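Local coordinates for protein CopC (Methylosinus trichosporium OB3b, PDB 5ICU) that binds a copper(II) ion and probably takes part in periplasmic copper homeostasis, at residues Gly28-Ala33 with Phe77-Ser82; Ser35-Leu40 with Arg59-Asp64; Asp13-Ser18 with Phe93-His98; Ser2-Ala7 with Leu24-Gly29. One frame throughout, in Å; residues are numbered along the deposited sequence.

Contact 1: Gly28-Ala33 with Phe77-Ser82; sequences GGVEPA and FRVLSS
Val30 and Ser81 sit side by side in a single beta bridge, where the loop 28-33 meets the end of strand 71-80 in the cupredoxin-like beta sandwich of CopC. Two backbone hydrogen bonds frame the bridge. Glu31 N donates to Leu80 O (2.9 Å), and Ser82 N donates to Gly29 O (2.8 Å). Two CA-H...O contacts accompany them, Val30 CA to Leu80 O and Ser81 CA to Gly29 O, both at 3.4 Å.

Side-chain packing lies on two sides. Val30 CG1 meets Val79 CG2 (3.8 Å), and Leu61 of strand 60-64 touches both valines. On the other side Glu31 sets CG anti to its carbonyl carbon (chi1 -69°) and, extended beyond it, lies alongside Leu80. Glu31 OE1 comes to 3.5 Å from Leu80 CD2, a van der Waals contact of carboxylate with methyl.

Polar links complete the contact. One water donates both to Glu31 OE2 (2.8 Å) and to Ser81 O (2.9 Å). An alanine in place of Glu31 would probably uncover the Leu80 methyl and leave this bridging water without its carboxylate acceptor. The Ser81 side chain is about 5 Å from the copper ion. His85 is a ligand of that copper, and Ser81 OG is hydrogen-bonded to His85 O.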
loop_
_atom_site.group_PDB
_atom_site.type_symbol
_atom_site.label_atom_id
_atom_site.label_comp_id
_atom_site.label_asym_id
_atom_site.label_seq_id
_atom_site.Cartn_x
_atom_site.Cartn_y
_atom_site.Cartn_z
ATOM N N GLY A 28 4.324 15.219 0.652
ATOM C CA GLY A 28 3.482 16.350 0.232
ATOM C C GLY A 28 2.119 15.769 -0.057
ATOM O O GLY A 28 1.874 14.543 0.054
ATOM N N GLY A 29 1.183 16.636 -0.439
ATOM C CA GLY A 29 -0.190 16.193 -0.724
ATOM C C GLY A 29 -0.221 15.250 -1.921
ATOM O O GLY A 29 0.554 15.368 -2.862
ATOM N N VAL A 30 -1.210 14.368 -1.918
ATOM C CA VAL A 30 -1.554 13.568 -3.083
ATOM C C VAL A 30 -3.052 13.659 -3.297
ATOM O O VAL A 30 -3.806 13.949 -2.387
ATOM C CB VAL A 30 -1.105 12.103 -2.911
ATOM C CG1 VAL A 30 0.411 12.000 -2.880
ATOM C CG2 VAL A 30 -1.702 11.450 -1.688
ATOM N N GLU A 31 -3.471 13.385 -4.537
ATOM C CA GLU A 31 -4.866 13.495 -4.929
ATOM C C GLU A 31 -5.473 12.115 -4.909
ATOM O O GLU A 31 -5.205 11.327 -5.808
ATOM C CB GLU A 31 -4.891 14.051 -6.337
ATOM C CG GLU A 31 -4.450 15.478 -6.518
ATOM C CD GLU A 31 -5.028 16.096 -7.838
ATOM O OE1 GLU A 31 -5.848 15.461 -8.571
ATOM O OE2 GLU A 31 -4.707 17.259 -8.184
ATOM N N PRO A 32 -6.300 11.751 -3.916
ATOM C CA PRO A 32 -6.781 10.389 -3.848
ATOM C C PRO A 32 -7.530 9.876 -5.098
ATOM O O PRO A 32 -7.383 8.705 -5.482
ATOM C CB PRO A 32 -7.673 10.337 -2.587
ATOM C CG PRO A 32 -7.600 11.643 -2.000
ATOM C CD PRO A 32 -6.729 12.542 -2.751
ATOM N N ALA A 33 -8.330 10.727 -5.735
ATOM C CA ALA A 33 -9.123 10.284 -6.888
ATOM C C ALA A 33 -8.258 10.021 -8.096
ATOM O O ALA A 33 -8.721 9.350 -9.044
ATOM C CB ALA A 33 -10.162 11.322 -7.220
ATOM N N PHE A 77 2.482 1.603 -6.022
ATOM C CA PHE A 77 1.670 2.823 -5.968
ATOM C C PHE A 77 2.065 3.769 -7.066
ATOM O O PHE A 77 3.213 3.837 -7.438
ATOM C CB PHE A 77 1.677 3.479 -4.589
ATOM C CG PHE A 77 3.042 3.820 -4.090
ATOM C CD1 PHE A 77 3.755 2.889 -3.339
ATOM C CD2 PHE A 77 3.666 5.050 -4.353
ATOM C CE1 PHE A 77 5.027 3.143 -2.889
ATOM C CE2 PHE A 77 4.946 5.316 -3.881
ATOM C CZ PHE A 77 5.626 4.346 -3.182
ATOM N N ARG A 78 1.074 4.530 -7.535
ATOM C CA ARG A 78 1.319 5.516 -8.557
ATOM C C ARG A 78 0.382 6.671 -8.250
ATOM O O ARG A 78 -0.847 6.542 -8.424
ATOM C CB ARG A 78 1.041 4.884 -9.901
ATOM C CG ARG A 78 1.575 5.751 -11.113
ATOM C CD ARG A 78 1.613 4.972 -12.422
ATOM N NE ARG A 78 2.074 5.815 -13.534
ATOM C CZ ARG A 78 1.325 6.677 -14.216
ATOM N NH1 ARG A 78 0.053 6.840 -13.945
ATOM N NH2 ARG A 78 1.870 7.408 -15.194
ATOM N N VAL A 79 0.934 7.751 -7.699
ATOM C CA VAL A 79 0.141 8.817 -7.121
ATOM C C VAL A 79 0.325 10.094 -7.901
ATOM O O VAL A 79 1.391 10.330 -8.473
ATOM C CB VAL A 79 0.478 9.034 -5.614
ATOM C CG1 VAL A 79 0.265 7.732 -4.838
ATOM C CG2 VAL A 79 1.891 9.560 -5.401
ATOM N N LEU A 80 -0.720 10.917 -7.874
ATOM C CA LEU A 80 -0.627 12.290 -8.428
ATOM C C LEU A 80 -0.400 13.246 -7.277
ATOM O O LEU A 80 -1.241 13.383 -6.414
ATOM C CB LEU A 80 -1.894 12.650 -9.219
ATOM C CG LEU A 80 -1.829 14.050 -9.864
ATOM C CD1 LEU A 80 -0.716 14.201 -10.836
ATOM C CD2 LEU A 80 -3.149 14.370 -10.473
ATOM N N SER A 81 0.777 13.859 -7.252
ATOM C CA SER A 81 1.125 14.827 -6.199
ATOM C C SER A 81 0.342 16.110 -6.373
ATOM O O SER A 81 -0.058 16.465 -7.471
ATOM C CB SER A 81 2.609 15.154 -6.259
ATOM O OG SER A 81 3.444 13.997 -6.253
ATOM N N SER A 82 0.191 16.840 -5.273
ATOM C CA SER A 82 -0.564 18.094 -5.317
ATOM C C SER A 82 0.163 19.115 -6.163
ATOM O O SER A 82 -0.501 20.058 -6.648
ATOM C CB SER A 82 -0.865 18.601 -3.909
ATOM O OG SER A 82 -1.704 17.680 -3.212
HETATM O O HOH W 1 -2.105 17.606 -9.114
#

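Contact 2: Ser35-Leu40 with Arg59-Asp64; sequences SSISIL and RELTLD
Ile37 holds CG1 anti to its carbonyl carbon (chi1 -51°), and chi2 then turns CD1 toward strand 60-64, where it meets Leu61 CB at 3.9 Å. Leu63 has CG anti to the backbone N (chi1 174°); from there the CD2 branch meets strand 36-40. There CD2 of Leu63 lies 3.8 Å from Ile37 CG2. Leu63 CD2 also packs on the backbone, 3.6 Å from Ile37 O. Ile37 and Leu63 run alongside each other from opposing directions.

Two further contacts extend the layer. Ile39 CG1 approaches the same Leu63 CD2 at 4.1 Å. At the other end Leu61 CD1 rests on Ser35 CB (3.7 Å). The hydroxyl of Ser35 bonds to Glu31 O and Leu80 N.

The strand axes pass 8.0 Å apart with their directions 39° from each other. The contact is made mainly by side chains, without hydrogen bonds between the segments. Leu24 touches Ile37, and Phe26 touches Leu61, from strand 21-26. Strand 36-40 belongs to the mixed sheet and strand 60-64 to the antiparallel one. This is the aliphatic core between the two facing sheets of a cupredoxin-like beta sandwich.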
loop_
_atom_site.group_PDB
_atom_site.type_symbol
_atom_site.label_atom_id
_atom_site.label_comp_id
_atom_site.label_asym_id
_atom_site.label_seq_id
_atom_site.Cartn_x
_atom_site.Cartn_y
_atom_site.Cartn_z
ATOM N N SER A 35 -5.006 8.705 -7.648
ATOM C CA SER A 35 -3.894 7.893 -7.092
ATOM C C SER A 35 -4.303 6.433 -7.065
ATOM O O SER A 35 -5.470 6.105 -6.876
ATOM C CB SER A 35 -3.526 8.417 -5.708
ATOM O OG SER A 35 -2.984 9.727 -5.825
ATOM N N SER A 36 -3.323 5.556 -7.175
ATOM C CA SER A 36 -3.550 4.125 -7.274
ATOM C C SER A 36 -2.568 3.398 -6.353
ATOM O O SER A 36 -1.375 3.725 -6.327
ATOM C CB SER A 36 -3.329 3.652 -8.690
ATOM O OG SER A 36 -3.502 2.256 -8.818
ATOM N N ILE A 37 -3.084 2.424 -5.597
ATOM C CA ILE A 37 -2.283 1.495 -4.817
ATOM C C ILE A 37 -2.766 0.119 -5.249
ATOM O O ILE A 37 -3.974 -0.124 -5.323
ATOM C CB ILE A 37 -2.478 1.664 -3.293
ATOM C CG1 ILE A 37 -2.311 3.118 -2.867
ATOM C CG2 ILE A 37 -1.507 0.759 -2.550
ATOM C CD1 ILE A 37 -2.744 3.411 -1.452
ATOM N N SER A 38 -1.812 -0.782 -5.434
ATOM C CA SER A 38 -2.122 -2.163 -5.786
ATOM C C SER A 38 -1.350 -3.115 -4.895
ATOM O O SER A 38 -0.220 -2.848 -4.520
ATOM C CB SER A 38 -1.711 -2.503 -7.219
ATOM O OG SER A 38 -2.376 -1.668 -8.145
ATOM N N ILE A 39 -1.954 -4.253 -4.562
ATOM C CA ILE A 39 -1.244 -5.363 -3.946
ATOM C C ILE A 39 -1.141 -6.473 -4.938
ATOM O O ILE A 39 -2.148 -6.887 -5.533
ATOM C CB ILE A 39 -1.993 -5.861 -2.685
ATOM C CG1 ILE A 39 -2.141 -4.729 -1.651
ATOM C CG2 ILE A 39 -1.301 -7.076 -2.080
ATOM C CD1 ILE A 39 -2.975 -5.101 -0.451
ATOM N N LEU A 40 0.082 -6.960 -5.118
ATOM C CA LEU A 40 0.410 -8.099 -6.004
ATOM C C LEU A 40 0.812 -9.266 -5.151
ATOM O O LEU A 40 1.478 -9.095 -4.154
ATOM C CB LEU A 40 1.584 -7.757 -6.949
ATOM C CG LEU A 40 1.471 -6.499 -7.756
ATOM C CD1 LEU A 40 2.713 -6.371 -8.640
ATOM C CD2 LEU A 40 0.190 -6.421 -8.570
ATOM N N ARG A 59 -1.717 14.208 2.841
ATOM C CA ARG A 59 -0.490 13.461 2.586
ATOM C C ARG A 59 -0.675 11.956 2.748
ATOM O O ARG A 59 0.298 11.219 2.618
ATOM C CB ARG A 59 0.637 13.927 3.502
ATOM C CG ARG A 59 0.910 15.391 3.382
ATOM C CD ARG A 59 2.197 15.782 4.075
ATOM N NE ARG A 59 2.472 17.172 3.854
ATOM C CZ ARG A 59 3.545 17.820 4.291
ATOM N NH1 ARG A 59 4.486 17.181 4.990
ATOM N NH2 ARG A 59 3.666 19.118 3.994
ATOM N N GLU A 60 -1.879 11.474 3.050
ATOM C CA GLU A 60 -2.082 10.050 3.355
ATOM C C GLU A 60 -3.027 9.370 2.410
ATOM O O GLU A 60 -3.963 9.980 1.947
ATOM C CB GLU A 60 -2.561 9.881 4.805
ATOM C CG GLU A 60 -1.508 10.393 5.762
ATOM C CD GLU A 60 -1.846 10.279 7.223
ATOM O OE1 GLU A 60 -2.782 9.541 7.598
ATOM O OE2 GLU A 60 -1.140 10.934 8.023
ATOM N N LEU A 61 -2.781 8.093 2.159
ATOM C CA LEU A 61 -3.719 7.257 1.415
ATOM C C LEU A 61 -3.851 5.959 2.129
ATOM O O LEU A 61 -2.879 5.459 2.727
ATOM C CB LEU A 61 -3.243 6.968 -0.007
ATOM C CG LEU A 61 -3.190 8.136 -0.974
ATOM C CD1 LEU A 61 -2.542 7.655 -2.230
ATOM C CD2 LEU A 61 -4.570 8.725 -1.228
ATOM N N THR A 62 -5.017 5.330 1.983
ATOM C CA THR A 62 -5.190 3.945 2.463
ATOM C C THR A 62 -5.819 3.056 1.399
ATOM O O THR A 62 -6.478 3.547 0.449
ATOM C CB THR A 62 -6.030 3.867 3.747
ATOM O OG1 THR A 62 -7.351 4.314 3.478
ATOM C CG2 THR A 62 -5.433 4.652 4.896
ATOM N N LEU A 63 -5.563 1.744 1.524
ATOM C CA LEU A 63 -6.201 0.750 0.666
ATOM C C LEU A 63 -6.692 -0.373 1.588
ATOM O O LEU A 63 -5.877 -0.975 2.297
ATOM C CB LEU A 63 -5.193 0.210 -0.341
ATOM C CG LEU A 63 -5.712 -0.965 -1.203
ATOM C CD1 LEU A 63 -6.909 -0.546 -2.022
ATOM C CD2 LEU A 63 -4.559 -1.463 -2.031
ATOM N N ASP A 64 -7.991 -0.681 1.519
ATOM C CA ASP A 64 -8.537 -1.823 2.284
ATOM C C ASP A 64 -8.131 -3.112 1.601
ATOM O O ASP A 64 -8.332 -3.278 0.395
ATOM C CB ASP A 64 -10.030 -1.703 2.345
ATOM C CG ASP A 64 -10.483 -0.593 3.262
ATOM O OD1 ASP A 64 -9.679 -0.064 4.073
ATOM O OD2 ASP A 64 -11.673 -0.249 3.181
#

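Contact 3: Asp13-Ser18 with Phe93-His98; sequences DHVAAS and FTVDPH
His14 ND1 donates to Asp96 OD1 at 2.8 Å, with an almost straight N-H...O angle of 170°. The oxygen is met on its syn side and lies close to the imidazole plane, while ring and carboxylate planes are 44° apart. Thr94 CB lies over one face of the same ring, 3.8 Å from its centroid, in a CH-pi contact. His14 is thus held at its edge by a carboxylate and on a face by a threonine. An alanine in place of Asp96 would probably leave His14 ND1 without its acceptor and the ring freer to turn.

A second histidine makes a bond at the far end. His98 ND1 donates to Ala16 O (2.7 Å), with the oxygen near the ring plane. With chi1 near 54°, His98 CG too lies close to Ala16 O (3.4 Å).

The backbones position these groups. Thr94 N donates to Asp13 O (2.9 Å), Val15 N to Thr94 O (2.9 Å) and Asp96 N to Val15 O (2.8 Å). On the face away from His14, Val15 CG2 packs on Val95 CG2 at 4.1 Å.

Farther out, Thr94 OG1 bonds to Glu92 and Asp13 OD2 to Ser10 N. Backbone bonds from Phe93 to Tyr73 and from Val95 to Gly71 join strand 86-95 to its other neighbour. Segment 13-18 therefore adds a short parallel edge strand, at His14 and Val15, to the mixed sheet of the CopC beta sandwich.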
loop_
_atom_site.group_PDB
_atom_site.type_symbol
_atom_site.label_atom_id
_atom_site.label_comp_id
_atom_site.label_asym_id
_atom_site.label_seq_id
_atom_site.Cartn_x
_atom_site.Cartn_y
_atom_site.Cartn_z
ATOM N N ASP A 13 8.858 -5.710 5.906
ATOM C CA ASP A 13 8.206 -6.107 7.165
ATOM C C ASP A 13 7.638 -7.504 7.013
ATOM O O ASP A 13 7.185 -7.907 5.955
ATOM C CB ASP A 13 7.029 -5.195 7.558
ATOM C CG ASP A 13 7.465 -3.865 8.165
ATOM O OD1 ASP A 13 8.669 -3.621 8.503
ATOM O OD2 ASP A 13 6.540 -3.041 8.355
ATOM N N HIS A 14 7.676 -8.213 8.134
ATOM C CA HIS A 14 6.849 -9.388 8.343
ATOM C C HIS A 14 5.767 -9.031 9.311
ATOM O O HIS A 14 6.064 -8.507 10.400
ATOM C CB HIS A 14 7.685 -10.507 8.926
ATOM C CG HIS A 14 8.612 -11.113 7.938
ATOM N ND1 HIS A 14 8.503 -12.410 7.495
ATOM C CD2 HIS A 14 9.637 -10.577 7.245
ATOM C CE1 HIS A 14 9.437 -12.661 6.605
ATOM N NE2 HIS A 14 10.135 -11.550 6.424
ATOM N N VAL A 15 4.533 -9.376 8.979
ATOM C CA VAL A 15 3.379 -9.122 9.820
ATOM C C VAL A 15 2.832 -10.487 10.198
ATOM O O VAL A 15 2.946 -11.440 9.440
ATOM C CB VAL A 15 2.322 -8.192 9.181
ATOM C CG1 VAL A 15 2.956 -6.821 8.933
ATOM C CG2 VAL A 15 1.751 -8.770 7.900
ATOM N N ALA A 16 2.241 -10.553 11.381
ATOM C CA ALA A 16 1.803 -11.818 11.966
ATOM C C ALA A 16 0.453 -12.267 11.481
ATOM O O ALA A 16 0.032 -13.396 11.767
ATOM C CB ALA A 16 1.776 -11.651 13.470
ATOM N N ALA A 17 -0.263 -11.375 10.812
ATOM C CA ALA A 17 -1.575 -11.658 10.282
ATOM C C ALA A 17 -1.847 -10.738 9.116
ATOM O O ALA A 17 -1.125 -9.757 8.931
ATOM C CB ALA A 17 -2.617 -11.453 11.347
ATOM N N SER A 18 -2.889 -11.035 8.344
ATOM C CA SER A 18 -3.203 -10.228 7.175
ATOM C C SER A 18 -3.496 -8.791 7.629
ATOM O O SER A 18 -4.277 -8.605 8.543
ATOM C CB SER A 18 -4.442 -10.787 6.489
ATOM O OG SER A 18 -4.669 -10.074 5.283
ATOM N N PHE A 93 6.309 -6.933 1.346
ATOM C CA PHE A 93 6.129 -7.335 2.761
ATOM C C PHE A 93 5.662 -8.770 2.773
ATOM O O PHE A 93 5.233 -9.283 1.772
ATOM C CB PHE A 93 5.190 -6.417 3.534
ATOM C CG PHE A 93 3.748 -6.581 3.185
ATOM C CD1 PHE A 93 3.197 -5.909 2.136
ATOM C CD2 PHE A 93 2.921 -7.435 3.934
ATOM C CE1 PHE A 93 1.865 -6.052 1.820
ATOM C CE2 PHE A 93 1.600 -7.585 3.623
ATOM C CZ PHE A 93 1.046 -6.905 2.565
ATOM N N THR A 94 5.780 -9.406 3.941
ATOM C CA THR A 94 5.405 -10.811 4.098
ATOM C C THR A 94 4.394 -10.985 5.203
ATOM O O THR A 94 4.525 -10.383 6.274
ATOM C CB THR A 94 6.648 -11.661 4.398
ATOM O OG1 THR A 94 7.587 -11.562 3.309
ATOM C CG2 THR A 94 6.241 -13.125 4.543
ATOM N N VAL A 95 3.359 -11.770 4.893
ATOM C CA VAL A 95 2.379 -12.243 5.895
ATOM C C VAL A 95 2.886 -13.579 6.381
ATOM O O VAL A 95 2.942 -14.538 5.634
ATOM C CB VAL A 95 0.978 -12.372 5.285
ATOM C CG1 VAL A 95 -0.017 -12.881 6.309
ATOM C CG2 VAL A 95 0.511 -11.019 4.728
ATOM N N ASP A 96 3.301 -13.599 7.638
ATOM C CA ASP A 96 3.706 -14.846 8.307
ATOM C C ASP A 96 2.493 -15.623 8.834
ATOM O O ASP A 96 1.475 -15.045 9.134
ATOM C CB ASP A 96 4.573 -14.526 9.533
ATOM C CG ASP A 96 5.928 -13.942 9.239
ATOM O OD1 ASP A 96 6.416 -14.108 8.122
ATOM O OD2 ASP A 96 6.497 -13.354 10.195
ATOM N N PRO A 97 2.629 -16.948 8.989
ATOM C CA PRO A 97 1.614 -17.719 9.705
ATOM C C PRO A 97 1.662 -17.396 11.204
ATOM O O PRO A 97 2.705 -17.113 11.767
ATOM C CB PRO A 97 2.019 -19.170 9.437
ATOM C CG PRO A 97 3.479 -19.093 9.199
ATOM C CD PRO A 97 3.765 -17.778 8.573
ATOM N N HIS A 98 0.492 -17.408 11.816
ATOM C CA HIS A 98 0.387 -17.317 13.277
ATOM C C HIS A 98 -0.201 -18.583 13.891
ATOM O O HIS A 98 -0.497 -18.622 15.095
ATOM C CB HIS A 98 -0.416 -16.083 13.738
ATOM C CG HIS A 98 -1.756 -15.977 13.122
ATOM N ND1 HIS A 98 -2.001 -15.105 12.087
ATOM C CD2 HIS A 98 -2.918 -16.621 13.370
ATOM C CE1 HIS A 98 -3.251 -15.260 11.689
ATOM N NE2 HIS A 98 -3.832 -16.152 12.457
#

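Contact 4: Ser2-Ala7 with Leu24-Gly29; sequences SFLVDA and LRFGGG
Leu4 CD1 lies over one face of the Phe26 ring, 4.0 Å from CE2 of that ring, and also touches Leu24 CB. This is the tightly packed side. In Leu4, chi1 (-173°) sets CG anti to the backbone N, and chi2 (71°) then places CD1 against the ring. Ala7 CB adds a contact to Leu24 CD2 (3.7 Å). Phe77 touches Leu4 and Leu24 from strand 71-80.

The exposed side carries Val5, Asp6 and Arg25. Val5 CG2 sits over one face of the Arg25 guanidinium, 3.6 Å from NH1. Asp6 OD2 lies near the edge of that group, but the salt bridge to Arg25 NH2 is long at 3.6 Å, and the two planes are 84° apart.

Between these sides runs the antiparallel pairing of strands 4-8 and 21-26, with a classic beta bulge, where Val5 and Asp6 both face Arg25. Val5 N (2.8 Å) and Asp6 N (3.1 Å) both donate to Arg25 O, and Arg25 N donates back to Asp6 O.

Beyond the strands, Ser2 OG donates to Gly29 O (2.7 Å) from above the carbonyl plane, while Ser2 N bonds to Ser81 OG. Ser2 O is buried without a polar partner. Ser2 directly follows the copper ligand His1, so its bonds through OG and N probably help to fix the chain beside the metal site.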
loop_
_atom_site.group_PDB
_atom_site.type_symbol
_atom_site.label_atom_id
_atom_site.label_comp_id
_atom_site.label_asym_id
_atom_site.label_seq_id
_atom_site.Cartn_x
_atom_site.Cartn_y
_atom_site.Cartn_z
ATOM N N SER A 2 5.543 14.277 -4.261
ATOM C CA SER A 2 5.146 13.774 -2.947
ATOM C C SER A 2 5.668 12.381 -2.814
ATOM O O SER A 2 5.048 11.428 -3.228
ATOM C CB SER A 2 3.642 13.831 -2.821
ATOM O OG SER A 2 3.262 15.189 -2.802
ATOM N N PHE A 3 6.890 12.257 -2.323
ATOM C CA PHE A 3 7.542 10.956 -2.182
ATOM C C PHE A 3 7.027 10.170 -0.999
ATOM O O PHE A 3 6.653 10.741 0.012
ATOM C CB PHE A 3 9.045 11.162 -2.029
ATOM C CG PHE A 3 9.737 11.661 -3.296
ATOM C CD1 PHE A 3 9.709 10.876 -4.437
ATOM C CD2 PHE A 3 10.357 12.892 -3.363
ATOM C CE1 PHE A 3 10.303 11.321 -5.612
ATOM C CE2 PHE A 3 10.976 13.327 -4.561
ATOM C CZ PHE A 3 10.929 12.492 -5.667
ATOM N N LEU A 4 7.079 8.841 -1.049
ATOM C CA LEU A 4 6.692 8.049 0.101
ATOM C C LEU A 4 7.647 8.333 1.255
ATOM O O LEU A 4 8.888 8.302 1.084
ATOM C CB LEU A 4 6.785 6.551 -0.245
ATOM C CG LEU A 4 6.237 5.614 0.832
ATOM C CD1 LEU A 4 4.708 5.650 0.948
ATOM C CD2 LEU A 4 6.716 4.186 0.560
ATOM N N VAL A 5 7.084 8.570 2.455
ATOM C CA VAL A 5 7.916 8.740 3.651
ATOM C C VAL A 5 7.612 7.782 4.765
ATOM O O VAL A 5 8.433 7.639 5.664
ATOM C CB VAL A 5 7.908 10.191 4.176
ATOM C CG1 VAL A 5 8.458 11.145 3.118
ATOM C CG2 VAL A 5 6.532 10.599 4.677
ATOM N N ASP A 6 6.473 7.125 4.737
ATOM C CA ASP A 6 6.149 6.082 5.720
ATOM C C ASP A 6 5.112 5.154 5.151
ATOM O O ASP A 6 4.317 5.558 4.349
ATOM C CB ASP A 6 5.642 6.708 7.034
ATOM C CG ASP A 6 5.858 5.799 8.253
ATOM O OD1 ASP A 6 6.483 4.729 8.156
ATOM O OD2 ASP A 6 5.373 6.198 9.327
ATOM N N ALA A 7 5.084 3.915 5.612
ATOM C CA ALA A 7 4.098 2.954 5.162
ATOM C C ALA A 7 3.859 1.920 6.237
ATOM O O ALA A 7 4.766 1.610 7.006
ATOM C CB ALA A 7 4.577 2.283 3.905
ATOM N N LEU A 24 -0.275 4.534 3.480
ATOM C CA LEU A 24 0.900 5.213 2.949
ATOM C C LEU A 24 0.871 6.674 3.308
ATOM O O LEU A 24 -0.193 7.294 3.252
ATOM C CB LEU A 24 0.904 5.068 1.428
ATOM C CG LEU A 24 0.851 3.670 0.820
ATOM C CD1 LEU A 24 0.957 3.750 -0.696
ATOM C CD2 LEU A 24 1.942 2.772 1.337
ATOM N N ARG A 25 2.020 7.240 3.668
ATOM C CA ARG A 25 2.146 8.674 3.946
ATOM C C ARG A 25 3.264 9.210 3.091
ATOM O O ARG A 25 4.334 8.579 2.946
ATOM C CB ARG A 25 2.430 8.919 5.433
ATOM C CG ARG A 25 2.598 10.372 5.777
ATOM C CD ARG A 25 2.466 10.661 7.252
ATOM N NE ARG A 25 3.500 10.012 8.032
ATOM C CZ ARG A 25 4.732 10.503 8.254
ATOM N NH1 ARG A 25 5.111 11.681 7.754
ATOM N NH2 ARG A 25 5.592 9.817 9.013
ATOM N N PHE A 26 3.014 10.377 2.501
ATOM C CA PHE A 26 3.884 11.016 1.522
ATOM C C PHE A 26 4.447 12.310 2.084
ATOM O O PHE A 26 3.926 12.861 3.056
ATOM C CB PHE A 26 3.136 11.217 0.203
ATOM C CG PHE A 26 2.634 9.940 -0.400
ATOM C CD1 PHE A 26 1.417 9.404 -0.027
ATOM C CD2 PHE A 26 3.408 9.232 -1.292
ATOM C CE1 PHE A 26 0.973 8.193 -0.543
ATOM C CE2 PHE A 26 2.979 8.029 -1.792
ATOM C CZ PHE A 26 1.763 7.505 -1.401
ATOM N N GLY A 27 5.466 12.832 1.415
ATOM C CA GLY A 27 6.092 14.074 1.810
ATOM C C GLY A 27 5.380 15.339 1.423
ATOM O O GLY A 27 5.814 16.447 1.820
ATOM N N GLY A 28 4.324 15.219 0.652
ATOM C CA GLY A 28 3.482 16.350 0.232
ATOM C C GLY A 28 2.119 15.769 -0.057
ATOM O O GLY A 28 1.874 14.543 0.054
ATOM N N GLY A 29 1.183 16.636 -0.439
ATOM C CA GLY A 29 -0.190 16.193 -0.724
ATOM C C GLY A 29 -0.221 15.250 -1.921
ATOM O O GLY A 29 0.554 15.368 -2.862
#

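In the fold
Contact 2 is the buried core: aliphatic side chains from both sheets meet there, with no polar bond between its segments. Contacts 1 and 4 are partly buried and adjoin it. They share Gly28 and Gly29, and both lie near the copper end, where backbone and serine bonds join the N-terminal segment, the loop 28-33 and the end of strand 71-80. Contact 3 is a surface contact on the opposite side of the chain's centre from contact 1, about 27 Å away between centres. Parallel backbone pairing and histidine bonds mark it, whereas contact 4 is antiparallel, with a bulge. Contacts 1, 2 and 3 all reach the mixed sheet.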